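Local coordinates for hypothetical protein PG1100 (Porphyromonas gingivalis, PDB 1ZBS) that is of unknown function but probably acts as an N-acetylglucosamine kinase of the ASKHA superfamily, transferring phosphate from ATP to the amino sugar, at residues E184-K189 with R194-F199; S157-Q162 with L177-I182; A148-L153 with Y213-N218; E165-A170 with A204-I209. One frame throughout, in Å; residues are numbered along the deposited sequence.

Overall arrangement
All four contacts lie in the helical region between strands 130-133 and 238-241, beside the second of the two five-stranded sheets, and none has a hydrogen bond across it. Contacts 2 and 3 share helix 147-159, and contacts 1 and 2 share helix 179-188. Each combines buried with partly exposed side chains. Contact 3, about 17 Å from the chain centre, joins two long helices through leucine, valine and main-chain atoms; contacts 2 and 4, about 27 and 26 Å out, are smaller and involve helix ends and loops. Aromatic rings enter at contacts 1 and 4, whereas contact 2 sets a serine hydroxyl against leucine. The second subunit reaches contacts 1, 2 and 3 but not contact 4.

Contact 1: residues E184-K189 with R194-F199; sequences ESVYRK and RFLAGF
Phe195 is the first residue of 194-199 to reach helix 179-188, and it does so with the flat of its ring against Ser185. The serine CB stands almost exactly over the ring centre, 3.5 Å from the Phe195 centroid and only 5° off the ring normal, which makes a well-centred CH-pi contact. CG of Phe195 lies anti to the backbone N (chi1 171°), and this carries the ring out toward the neighbouring helix. The serine OG turns aside from that axis and is bonded within its own helix, to the carbonyl O of Asp181. Val186 comes to the same ring obliquely, its CG2 4.0 Å from Phe195 CD2. One residue on, Leu196 sets off past the other helix, yet its tip bends back so that CD2 meets Val186 CG2 at 4.0 Å, the two side chains crossing at about a right angle. CG2 of Val186 is thus shared between the two neighbours. Farther along, Phe199 makes no approach to 184-189 but backs the contact: its CE2 lies 3.7 Å above the plane of the Phe195 ring, on the face opposite Ser185, toward the rim. Phe195 is therefore clasped on both faces. The contact joins the consecutive helices 179-188 and 192-197, with helix 147-159 against Leu196 and Leu141 of the second subunit packed on both Val186 and Leu196.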
loop_
_atom_site.group_PDB
_atom_site.type_symbol
_atom_site.label_atom_id
_atom_site.label_comp_id
_atom_site.label_asym_id
_atom_site.label_seq_id
_atom_site.Cartn_x
_atom_site.Cartn_y
_atom_site.Cartn_z
ATOM N N GLU A 184 -12.180 -4.496 -0.612
ATOM C CA GLU A 184 -12.928 -3.597 -1.486
ATOM C C GLU A 184 -12.592 -2.121 -1.184
ATOM O O GLU A 184 -12.243 -1.364 -2.093
ATOM C CB GLU A 184 -14.443 -3.871 -1.336
ATOM C CG GLU A 184 -15.375 -2.804 -1.944
ATOM C CD GLU A 184 -16.859 -3.085 -1.709
ATOM O OE1 GLU A 184 -17.230 -3.532 -0.587
ATOM O OE2 GLU A 184 -17.681 -2.835 -2.634
ATOM N N SER A 185 -12.648 -1.723 0.085
ATOM C CA SER A 185 -12.357 -0.328 0.456
ATOM C C SER A 185 -10.903 0.075 0.226
ATOM O O SER A 185 -10.617 1.196 -0.191
ATOM C CB SER A 185 -12.707 -0.078 1.926
ATOM O OG SER A 185 -14.078 -0.333 2.169
ATOM N N VAL A 186 -9.988 -0.841 0.507
ATOM C CA VAL A 186 -8.575 -0.574 0.333
ATOM C C VAL A 186 -8.134 -0.517 -1.125
ATOM O O VAL A 186 -7.381 0.377 -1.517
ATOM C CB VAL A 186 -7.733 -1.634 1.079
ATOM C CG1 VAL A 186 -6.269 -1.519 0.694
ATOM C CG2 VAL A 186 -7.884 -1.444 2.583
ATOM N N TYR A 187 -8.625 -1.441 -1.942
ATOM C CA TYR A 187 -8.208 -1.496 -3.343
ATOM C C TYR A 187 -9.153 -0.944 -4.409
ATOM O O TYR A 187 -8.705 -0.637 -5.506
ATOM C CB TYR A 187 -7.856 -2.949 -3.687
ATOM C CG TYR A 187 -6.809 -3.552 -2.776
ATOM C CD1 TYR A 187 -5.447 -3.424 -3.061
ATOM C CD2 TYR A 187 -7.180 -4.260 -1.627
ATOM C CE1 TYR A 187 -4.483 -3.989 -2.227
ATOM C CE2 TYR A 187 -6.224 -4.830 -0.789
ATOM C CZ TYR A 187 -4.876 -4.688 -1.098
ATOM O OH TYR A 187 -3.914 -5.241 -0.280
ATOM N N ARG A 188 -10.441 -0.802 -4.099
ATOM C CA ARG A 188 -11.393 -0.321 -5.102
ATOM C C ARG A 188 -12.284 0.842 -4.665
ATOM O O ARG A 188 -13.322 1.112 -5.272
ATOM C CB ARG A 188 -12.283 -1.481 -5.570
ATOM C CG ARG A 188 -11.795 -2.187 -6.826
ATOM C CD ARG A 188 -11.352 -3.628 -6.562
ATOM N NE ARG A 188 -12.309 -4.376 -5.738
ATOM C CZ ARG A 188 -12.046 -5.565 -5.194
ATOM N NH1 ARG A 188 -12.962 -6.172 -4.443
ATOM N NH2 ARG A 188 -10.866 -6.145 -5.401
ATOM N N LYS A 189 -11.868 1.530 -3.615
ATOM C CA LYS A 189 -12.623 2.650 -3.087
ATOM C C LYS A 189 -11.697 3.850 -3.008
ATOM O O LYS A 189 -10.497 3.701 -2.819
ATOM C CB LYS A 189 -13.121 2.312 -1.687
ATOM C CG LYS A 189 -14.610 2.412 -1.501
ATOM C CD LYS A 189 -15.343 1.375 -2.318
ATOM C CE LYS A 189 -16.842 1.493 -2.085
ATOM N NZ LYS A 189 -17.612 0.469 -2.837
ATOM N N ARG A 194 -7.605 7.293 4.134
ATOM C CA ARG A 194 -8.526 7.764 5.162
ATOM C C ARG A 194 -9.290 6.596 5.761
ATOM O O ARG A 194 -9.590 6.580 6.959
ATOM C CB ARG A 194 -9.521 8.770 4.582
ATOM C CG ARG A 194 -8.908 10.114 4.216
ATOM C CD ARG A 194 -9.957 11.027 3.598
ATOM N NE ARG A 194 -9.356 12.110 2.830
ATOM C CZ ARG A 194 -10.028 12.870 1.972
ATOM N NH1 ARG A 194 -11.324 12.656 1.781
ATOM N NH2 ARG A 194 -9.404 13.832 1.306
ATOM N N PHE A 195 -9.615 5.620 4.920
ATOM C CA PHE A 195 -10.321 4.439 5.384
ATOM C C PHE A 195 -9.444 3.753 6.432
ATOM O O PHE A 195 -9.887 3.469 7.549
ATOM C CB PHE A 195 -10.576 3.474 4.224
ATOM C CG PHE A 195 -11.116 2.144 4.663
ATOM C CD1 PHE A 195 -12.415 2.036 5.160
ATOM C CD2 PHE A 195 -10.317 1.006 4.617
ATOM C CE1 PHE A 195 -12.912 0.813 5.609
ATOM C CE2 PHE A 195 -10.803 -0.224 5.063
ATOM C CZ PHE A 195 -12.105 -0.323 5.560
ATOM N N LEU A 196 -8.194 3.505 6.049
ATOM C CA LEU A 196 -7.222 2.851 6.909
ATOM C C LEU A 196 -6.899 3.619 8.199
ATOM O O LEU A 196 -6.771 3.016 9.266
ATOM C CB LEU A 196 -5.928 2.593 6.126
ATOM C CG LEU A 196 -5.992 1.458 5.098
ATOM C CD1 LEU A 196 -4.691 1.411 4.316
ATOM C CD2 LEU A 196 -6.237 0.124 5.814
ATOM N N ALA A 197 -6.790 4.943 8.093
ATOM C CA ALA A 197 -6.477 5.788 9.235
ATOM C C ALA A 197 -7.660 5.981 10.182
ATOM O O ALA A 197 -7.507 6.575 11.244
ATOM C CB ALA A 197 -5.980 7.150 8.750
ATOM N N GLY A 198 -8.832 5.481 9.806
ATOM C CA GLY A 198 -10.001 5.639 10.652
ATOM C C GLY A 198 -10.160 4.587 11.737
ATOM O O GLY A 198 -11.167 4.564 12.447
ATOM N N PHE A 199 -9.167 3.720 11.880
ATOM C CA PHE A 199 -9.216 2.663 12.877
ATOM C C PHE A 199 -8.226 2.920 13.993
ATOM O O PHE A 199 -7.924 2.035 14.799
ATOM C CB PHE A 199 -8.912 1.322 12.217
ATOM C CG PHE A 199 -9.864 0.969 11.115
ATOM C CD1 PHE A 199 -11.221 0.799 11.382
ATOM C CD2 PHE A 199 -9.414 0.809 9.813
ATOM C CE1 PHE A 199 -12.111 0.473 10.363
ATOM C CE2 PHE A 199 -10.299 0.482 8.789
ATOM C CZ PHE A 199 -11.648 0.314 9.065
#

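Contact 2: residues S157-Q162 with L177-I182; sequences SLLKGQ and LTSADI
Leu159, in the last turn of helix 147-159, reaches across to Ser179 and Ile182 on the first turn of helix 179-188. From CB, which is directed at that helix, the chain runs to CG, 3.8 Å from Ser179 OG. There it divides. CD2 goes on between the two partners, 3.9 Å from Ser179 OG and 4.1 Å from Ile182 CD1, so the leucine and isoleucine meet tip to tip. The other branch, CD1, packs instead on helix 167-174, lying 3.8 Å from Cys168 SG. The fork of one leucine thereby touches two successive helices. Ser179 lends its hydroxyl to the contact because OG is anti to its own backbone N (chi1 -154°), and the resulting touch is van der Waals in character. Ile182, one turn later, brings its CD1 to the leucine. Leu137 of the second subunit packs on Leu159, while Leu141 of that subunit packs on Ile182, which places the pair beside the dimer interface. Just beyond Leu159 the helix closes in a Schellman motif: Gln162 N bonds Ser157 O at 2.8 Å, Gly161 N bonds Leu158 O, and Gly161 takes the positive phi at C-prime. Such a Schellman-closed helix end here meets the opening turn of helix 179-188.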
loop_
_atom_site.group_PDB
_atom_site.type_symbol
_atom_site.label_atom_id
_atom_site.label_comp_id
_atom_site.label_asym_id
_atom_site.label_seq_id
_atom_site.Cartn_x
_atom_site.Cartn_y
_atom_site.Cartn_z
ATOM N N SER A 157 -1.912 -7.775 10.127
ATOM C CA SER A 157 -1.560 -8.784 11.115
ATOM C C SER A 157 -2.804 -9.347 11.794
ATOM O O SER A 157 -2.874 -10.532 12.118
ATOM C CB SER A 157 -0.639 -8.179 12.167
ATOM O OG SER A 157 -1.283 -7.082 12.772
ATOM N N LEU A 158 -3.789 -8.491 12.023
ATOM C CA LEU A 158 -5.025 -8.932 12.660
ATOM C C LEU A 158 -5.696 -10.018 11.804
ATOM O O LEU A 158 -6.065 -11.084 12.295
ATOM C CB LEU A 158 -5.957 -7.736 12.810
ATOM C CG LEU A 158 -7.313 -7.930 13.471
ATOM C CD1 LEU A 158 -7.159 -7.897 14.985
ATOM C CD2 LEU A 158 -8.233 -6.819 13.015
ATOM N N LEU A 159 -5.838 -9.732 10.519
ATOM C CA LEU A 159 -6.467 -10.648 9.583
ATOM C C LEU A 159 -5.683 -11.944 9.410
ATOM O O LEU A 159 -6.256 -12.978 9.065
ATOM C CB LEU A 159 -6.640 -9.952 8.235
ATOM C CG LEU A 159 -8.060 -9.582 7.799
ATOM C CD1 LEU A 159 -9.006 -9.469 8.990
ATOM C CD2 LEU A 159 -7.994 -8.287 7.012
ATOM N N LYS A 160 -4.383 -11.900 9.670
ATOM C CA LYS A 160 -3.561 -13.088 9.524
ATOM C C LYS A 160 -3.206 -13.774 10.838
ATOM O O LYS A 160 -2.169 -14.434 10.959
ATOM C CB LYS A 160 -2.314 -12.746 8.717
ATOM C CG LYS A 160 -2.693 -12.195 7.354
ATOM C CD LYS A 160 -1.806 -12.699 6.251
ATOM C CE LYS A 160 -2.260 -12.100 4.939
ATOM N NZ LYS A 160 -1.389 -12.512 3.788
ATOM N N GLY A 161 -4.086 -13.605 11.819
ATOM C CA GLY A 161 -3.915 -14.235 13.110
ATOM C C GLY A 161 -2.666 -13.917 13.898
ATOM O O GLY A 161 -2.151 -14.782 14.602
ATOM N N GLN A 162 -2.166 -12.693 13.807
ATOM C CA GLN A 162 -0.969 -12.361 14.565
ATOM C C GLN A 162 -1.323 -11.653 15.870
ATOM O O GLN A 162 -0.442 -11.302 16.656
ATOM C CB GLN A 162 -0.029 -11.499 13.719
ATOM C CG GLN A 162 0.412 -12.187 12.436
ATOM C CD GLN A 162 1.009 -13.567 12.686
ATOM O OE1 GLN A 162 0.510 -14.573 12.174
ATOM N NE2 GLN A 162 2.072 -13.621 13.474
ATOM N N LEU A 177 -17.427 -5.005 9.573
ATOM C CA LEU A 177 -16.700 -5.264 8.347
ATOM C C LEU A 177 -16.347 -6.731 8.228
ATOM O O LEU A 177 -16.441 -7.502 9.188
ATOM C CB LEU A 177 -15.409 -4.439 8.303
ATOM C CG LEU A 177 -15.523 -2.938 8.016
ATOM C CD1 LEU A 177 -14.192 -2.250 8.338
ATOM C CD2 LEU A 177 -15.910 -2.729 6.559
ATOM N N THR A 178 -15.955 -7.106 7.023
ATOM C CA THR A 178 -15.519 -8.454 6.764
ATOM C C THR A 178 -14.239 -8.295 5.975
ATOM O O THR A 178 -13.919 -7.194 5.516
ATOM C CB THR A 178 -16.528 -9.251 5.933
ATOM O OG1 THR A 178 -16.100 -10.618 5.889
ATOM C CG2 THR A 178 -16.615 -8.712 4.509
ATOM N N SER A 179 -13.508 -9.389 5.818
ATOM C CA SER A 179 -12.262 -9.339 5.082
ATOM C C SER A 179 -12.511 -8.801 3.674
ATOM O O SER A 179 -11.786 -7.922 3.202
ATOM C CB SER A 179 -11.631 -10.731 5.025
ATOM O OG SER A 179 -10.227 -10.636 4.864
ATOM N N ALA A 180 -13.549 -9.303 3.010
ATOM C CA ALA A 180 -13.842 -8.849 1.656
ATOM C C ALA A 180 -14.176 -7.348 1.596
ATOM O O ALA A 180 -13.776 -6.667 0.645
ATOM C CB ALA A 180 -14.975 -9.685 1.042
ATOM N N ASP A 181 -14.887 -6.818 2.594
ATOM C CA ASP A 181 -15.201 -5.376 2.582
ATOM C C ASP A 181 -13.903 -4.562 2.713
ATOM O O ASP A 181 -13.740 -3.524 2.063
ATOM C CB ASP A 181 -16.155 -4.975 3.724
ATOM C CG ASP A 181 -17.516 -5.647 3.627
ATOM O OD1 ASP A 181 -18.042 -5.784 2.504
ATOM O OD2 ASP A 181 -18.069 -6.025 4.686
ATOM N N ILE A 182 -12.988 -5.033 3.555
ATOM C CA ILE A 182 -11.720 -4.341 3.742
ATOM C C ILE A 182 -10.951 -4.296 2.412
ATOM O O ILE A 182 -10.446 -3.240 2.014
ATOM C CB ILE A 182 -10.902 -5.019 4.872
ATOM C CG1 ILE A 182 -11.660 -4.846 6.195
ATOM C CG2 ILE A 182 -9.509 -4.410 4.979
ATOM C CD1 ILE A 182 -11.046 -5.527 7.384
#

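Contact 3: residues A148-L153 with Y213-N218; sequences AVLGRL and YSLVQN
Leu215 projects from helix 210-229 straight at helix 147-159, and its two methyls lie against the same face of that helix, one at Leu153 and the other at Leu150. Its CG is anti to the backbone N (chi1 177°), an extended setting that brings Leu215 CD1 to 3.9 Å from Leu153 C and 4.1 Å from Leu153 CB. The second methyl, CD2, faces the carbonyl O of Leu150 at 4.2 Å, with Leu150 CD2 slightly farther off at 4.4 Å. Much of the leucine's contact is thus with the main chain of the opposite helix. Leu150 answers from the other direction. Its CB leaves along the flank of the helix; CD1 continues the chain, while the other branch, CD2, turns to Val216 and lies 4.1 Å from Val216 CA, close over the backbone, and 4.4 Å from Val216 CG2. Each helix therefore sends a leucine methyl to the backbone of the other. The two segments run in roughly opposed but clearly inclined directions, N-to-C 139° apart, with their axes 10.3 Å at closest approach. In chain order both belong to the helical region set between strands 130-133 and 238-241, so this contact brings together its early and late helices. Leu153 points toward Leu215 but touches it at CB rather than at its methyls; its side chain also packs on Ser219, one turn along helix 210-229. Beyond Val216 the packing continues to Val251 of helix 249-258 and to Leu207 and Tyr248.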
loop_
_atom_site.group_PDB
_atom_site.type_symbol
_atom_site.label_atom_id
_atom_site.label_comp_id
_atom_site.label_asym_id
_atom_site.label_seq_id
_atom_site.Cartn_x
_atom_site.Cartn_y
_atom_site.Cartn_z
ATOM N N ALA A 148 -2.580 6.046 8.707
ATOM C CA ALA A 148 -2.935 5.169 7.602
ATOM C C ALA A 148 -2.019 3.955 7.652
ATOM O O ALA A 148 -2.458 2.829 7.429
ATOM C CB ALA A 148 -2.786 5.887 6.266
ATOM N N VAL A 149 -0.747 4.173 7.961
ATOM C CA VAL A 149 0.165 3.051 8.013
ATOM C C VAL A 149 -0.098 2.168 9.220
ATOM O O VAL A 149 -0.092 0.945 9.102
ATOM C CB VAL A 149 1.617 3.517 7.978
ATOM C CG1 VAL A 149 2.554 2.331 8.192
ATOM C CG2 VAL A 149 1.898 4.154 6.627
ATOM N N LEU A 150 -0.343 2.773 10.379
ATOM C CA LEU A 150 -0.654 1.993 11.576
ATOM C C LEU A 150 -1.852 1.119 11.236
ATOM O O LEU A 150 -1.892 -0.063 11.563
ATOM C CB LEU A 150 -1.024 2.914 12.738
ATOM C CG LEU A 150 0.087 3.809 13.296
ATOM C CD1 LEU A 150 -0.476 4.649 14.458
ATOM C CD2 LEU A 150 1.251 2.949 13.763
ATOM N N GLY A 151 -2.825 1.720 10.561
ATOM C CA GLY A 151 -4.016 0.992 10.168
ATOM C C GLY A 151 -3.770 -0.204 9.255
ATOM O O GLY A 151 -4.277 -1.292 9.526
ATOM N N ARG A 152 -3.010 -0.037 8.176
ATOM C CA ARG A 152 -2.799 -1.188 7.306
ATOM C C ARG A 152 -1.941 -2.255 7.981
ATOM O O ARG A 152 -2.172 -3.454 7.793
ATOM C CB ARG A 152 -2.186 -0.797 5.958
ATOM C CG ARG A 152 -0.746 -0.351 5.990
ATOM C CD ARG A 152 -0.138 -0.484 4.596
ATOM N NE ARG A 152 0.919 0.493 4.387
ATOM C CZ ARG A 152 2.199 0.291 4.661
ATOM N NH1 ARG A 152 2.602 -0.868 5.154
ATOM N NH2 ARG A 152 3.074 1.264 4.448
ATOM N N LEU A 153 -0.960 -1.831 8.771
ATOM C CA LEU A 153 -0.123 -2.791 9.477
ATOM C C LEU A 153 -1.029 -3.579 10.424
ATOM O O LEU A 153 -1.045 -4.813 10.424
ATOM C CB LEU A 153 0.986 -2.078 10.276
ATOM C CG LEU A 153 2.100 -1.394 9.477
ATOM C CD1 LEU A 153 3.064 -0.690 10.431
ATOM C CD2 LEU A 153 2.867 -2.428 8.632
ATOM N N TYR A 213 0.950 -2.704 20.988
ATOM C CA TYR A 213 1.939 -1.723 21.423
ATOM C C TYR A 213 3.249 -1.804 20.622
ATOM O O TYR A 213 3.758 -0.783 20.166
ATOM C CB TYR A 213 2.226 -1.891 22.927
ATOM C CG TYR A 213 3.136 -0.821 23.505
ATOM C CD1 TYR A 213 4.519 -0.871 23.314
ATOM C CD2 TYR A 213 2.608 0.277 24.185
ATOM C CE1 TYR A 213 5.353 0.151 23.780
ATOM C CE2 TYR A 213 3.431 1.306 24.654
ATOM C CZ TYR A 213 4.802 1.237 24.444
ATOM O OH TYR A 213 5.613 2.267 24.870
ATOM N N SER A 214 3.791 -3.002 20.441
ATOM C CA SER A 214 5.032 -3.125 19.698
ATOM C C SER A 214 4.819 -2.719 18.236
ATOM O O SER A 214 5.737 -2.223 17.581
ATOM C CB SER A 214 5.577 -4.550 19.771
ATOM O OG SER A 214 4.803 -5.429 18.979
ATOM N N LEU A 215 3.608 -2.931 17.722
ATOM C CA LEU A 215 3.305 -2.551 16.346
ATOM C C LEU A 215 3.395 -1.026 16.203
ATOM O O LEU A 215 4.017 -0.517 15.269
ATOM C CB LEU A 215 1.912 -3.049 15.942
ATOM C CG LEU A 215 1.407 -2.671 14.539
ATOM C CD1 LEU A 215 0.423 -3.740 14.026
ATOM C CD2 LEU A 215 0.736 -1.303 14.588
ATOM N N VAL A 216 2.784 -0.301 17.134
ATOM C CA VAL A 216 2.812 1.160 17.098
ATOM C C VAL A 216 4.219 1.688 17.354
ATOM O O VAL A 216 4.664 2.649 16.726
ATOM C CB VAL A 216 1.842 1.750 18.137
ATOM C CG1 VAL A 216 1.975 3.267 18.179
ATOM C CG2 VAL A 216 0.411 1.361 17.765
ATOM N N GLN A 217 4.907 1.025 18.279
ATOM C CA GLN A 217 6.264 1.369 18.664
ATOM C C GLN A 217 7.253 1.222 17.504
ATOM O O GLN A 217 8.070 2.112 17.257
ATOM C CB GLN A 217 6.681 0.477 19.835
ATOM C CG GLN A 217 8.160 0.474 20.185
ATOM C CD GLN A 217 8.483 -0.538 21.281
ATOM O OE1 GLN A 217 8.246 -0.294 22.470
ATOM N NE2 GLN A 217 9.006 -1.692 20.879
ATOM N N ASN A 218 7.178 0.105 16.790
ATOM C CA ASN A 218 8.084 -0.131 15.681
ATOM C C ASN A 218 7.852 0.838 14.537
ATOM O O ASN A 218 8.789 1.226 13.836
ATOM C CB ASN A 218 7.949 -1.566 15.176
ATOM C CG ASN A 218 8.303 -2.577 16.237
ATOM O OD1 ASN A 218 9.095 -2.290 17.138
ATOM N ND2 ASN A 218 7.730 -3.771 16.137
#

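Contact 4: residues E165-A170 with A204-I209; sequences EGLCEA and AQHLDI
The opening turn of helix 167-174 packs here on the loop leading into helix 210-229, with Leu167 set against His206 and Ile209. Gly166 is the N-cap residue, and its carbonyl O receives Ala170 N at 2.7 Å. Leu167, the first residue of the helix, directs its side chain at the loop. The leucine CG is anti to the backbone N (chi1 -169°), and the fork beyond it divides the work. CD1 rests over one face of the His206 imidazole, 4.2 Å from the ring centroid and 14° off the normal. This is a CH-pi contact displaced toward the rim, and the two side chains slide past each other in opposite directions. CD2 takes the other neighbour: it meets Ile209 CD1 tip to tip at 4.2 Å. CG1 of Ile209 lies anti to its carbonyl carbon, and CD1 continues that line. Both methyls of buried Leu167 thus face the same loop, one on the aromatic face and one on the aliphatic end, and Leu158 of helix 147-159 also packs on Leu167. The His206 ring also meets Phe202, their planes inclined at about 40°. What presents His206 and Ile209 together is the course of the loop, which makes two overlapping type I beta turns, Ala204 to Leu207 and His206 to Ile209. In the second, Ile209 N bonds back to His206 O at 2.9 Å. Ile209 is also the N-cap residue of helix 210-229. The arrangement is that of a tight helix-to-helix connection, consecutive type I turns ending at an N-cap, packed on the first turn of a neighbouring helix.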
loop_
_atom_site.group_PDB
_atom_site.type_symbol
_atom_site.label_atom_id
_atom_site.label_comp_id
_atom_site.label_asym_id
_atom_site.label_seq_id
_atom_site.Cartn_x
_atom_site.Cartn_y
_atom_site.Cartn_z
ATOM N N GLU A 165 -6.389 -14.130 20.297
ATOM C CA GLU A 165 -7.641 -14.729 19.836
ATOM C C GLU A 165 -8.814 -13.837 20.207
ATOM O O GLU A 165 -8.909 -13.356 21.338
ATOM C CB GLU A 165 -7.831 -16.119 20.468
ATOM C CG GLU A 165 -8.897 -17.032 19.810
ATOM C CD GLU A 165 -10.349 -16.607 20.075
ATOM O OE1 GLU A 165 -10.724 -16.407 21.252
ATOM O OE2 GLU A 165 -11.119 -16.498 19.095
ATOM N N GLY A 166 -9.702 -13.619 19.244
ATOM C CA GLY A 166 -10.869 -12.789 19.484
ATOM C C GLY A 166 -10.742 -11.334 19.061
ATOM O O GLY A 166 -11.746 -10.707 18.728
ATOM N N LEU A 167 -9.527 -10.789 19.067
ATOM C CA LEU A 167 -9.328 -9.389 18.691
ATOM C C LEU A 167 -9.835 -9.120 17.287
ATOM O O LEU A 167 -10.455 -8.086 17.025
ATOM C CB LEU A 167 -7.847 -9.002 18.772
ATOM C CG LEU A 167 -7.512 -7.505 18.662
ATOM C CD1 LEU A 167 -8.324 -6.718 19.679
ATOM C CD2 LEU A 167 -6.021 -7.286 18.893
ATOM N N CYS A 168 -9.573 -10.050 16.380
ATOM C CA CYS A 168 -10.010 -9.876 15.007
ATOM C C CYS A 168 -11.521 -9.770 14.976
ATOM O O CYS A 168 -12.071 -8.812 14.436
ATOM C CB CYS A 168 -9.550 -11.054 14.144
ATOM S SG CYS A 168 -9.873 -10.832 12.386
ATOM N N GLU A 169 -12.192 -10.754 15.569
ATOM C CA GLU A 169 -13.645 -10.759 15.599
ATOM C C GLU A 169 -14.190 -9.542 16.343
ATOM O O GLU A 169 -15.246 -9.021 15.996
ATOM C CB GLU A 169 -14.170 -12.051 16.240
ATOM C CG GLU A 169 -13.825 -13.321 15.469
ATOM C CD GLU A 169 -12.512 -13.942 15.916
ATOM O OE1 GLU A 169 -11.477 -13.245 15.896
ATOM O OE2 GLU A 169 -12.518 -15.133 16.289
ATOM N N ALA A 170 -13.460 -9.084 17.356
ATOM C CA ALA A 170 -13.874 -7.916 18.127
ATOM C C ALA A 170 -13.789 -6.653 17.258
ATOM O O ALA A 170 -14.630 -5.758 17.365
ATOM C CB ALA A 170 -12.991 -7.764 19.362
ATOM N N ALA A 204 -5.453 2.622 19.639
ATOM C CA ALA A 204 -5.089 3.364 20.837
ATOM C C ALA A 204 -5.757 2.772 22.071
ATOM O O ALA A 204 -5.162 2.728 23.149
ATOM C CB ALA A 204 -5.483 4.830 20.686
ATOM N N GLN A 205 -6.991 2.309 21.914
ATOM C CA GLN A 205 -7.719 1.735 23.040
ATOM C C GLN A 205 -7.278 0.320 23.404
ATOM O O GLN A 205 -7.778 -0.255 24.367
ATOM C CB GLN A 205 -9.227 1.763 22.755
ATOM C CG GLN A 205 -9.848 3.139 22.970
ATOM C CD GLN A 205 -11.328 3.192 22.644
ATOM O OE1 GLN A 205 -12.095 2.290 22.997
ATOM N NE2 GLN A 205 -11.744 4.265 21.984
ATOM N N HIS A 206 -6.321 -0.219 22.655
ATOM C CA HIS A 206 -5.838 -1.568 22.894
ATOM C C HIS A 206 -4.336 -1.669 23.092
ATOM O O HIS A 206 -3.759 -2.753 22.971
ATOM C CB HIS A 206 -6.268 -2.475 21.743
ATOM C CG HIS A 206 -7.712 -2.866 21.795
ATOM N ND1 HIS A 206 -8.181 -3.854 22.632
ATOM C CD2 HIS A 206 -8.790 -2.387 21.132
ATOM C CE1 HIS A 206 -9.490 -3.968 22.483
ATOM N NE2 HIS A 206 -9.883 -3.090 21.578
ATOM N N LEU A 207 -3.710 -0.540 23.411
ATOM C CA LEU A 207 -2.263 -0.473 23.637
ATOM C C LEU A 207 -1.830 -1.344 24.813
ATOM O O LEU A 207 -0.642 -1.629 24.985
ATOM C CB LEU A 207 -1.843 0.974 23.902
ATOM C CG LEU A 207 -1.959 1.944 22.728
ATOM C CD1 LEU A 207 -1.750 3.374 23.207
ATOM C CD2 LEU A 207 -0.940 1.570 21.672
ATOM N N ASP A 208 -2.797 -1.748 25.633
ATOM C CA ASP A 208 -2.510 -2.591 26.784
ATOM C C ASP A 208 -2.117 -3.987 26.328
ATOM O O ASP A 208 -1.638 -4.795 27.120
ATOM C CB ASP A 208 -3.723 -2.659 27.730
ATOM C CG ASP A 208 -5.057 -2.582 26.996
ATOM O OD1 ASP A 208 -5.388 -1.496 26.455
ATOM O OD2 ASP A 208 -5.778 -3.608 26.965
ATOM N N ILE A 209 -2.321 -4.262 25.045
ATOM C CA ILE A 209 -1.976 -5.557 24.468
ATOM C C ILE A 209 -0.599 -5.440 23.817
ATOM O O ILE A 209 -0.361 -4.529 23.021
ATOM C CB ILE A 209 -2.989 -5.974 23.382
ATOM C CG1 ILE A 209 -4.398 -6.077 23.982
ATOM C CG2 ILE A 209 -2.564 -7.279 22.760
ATOM C CD1 ILE A 209 -5.468 -6.402 22.961
#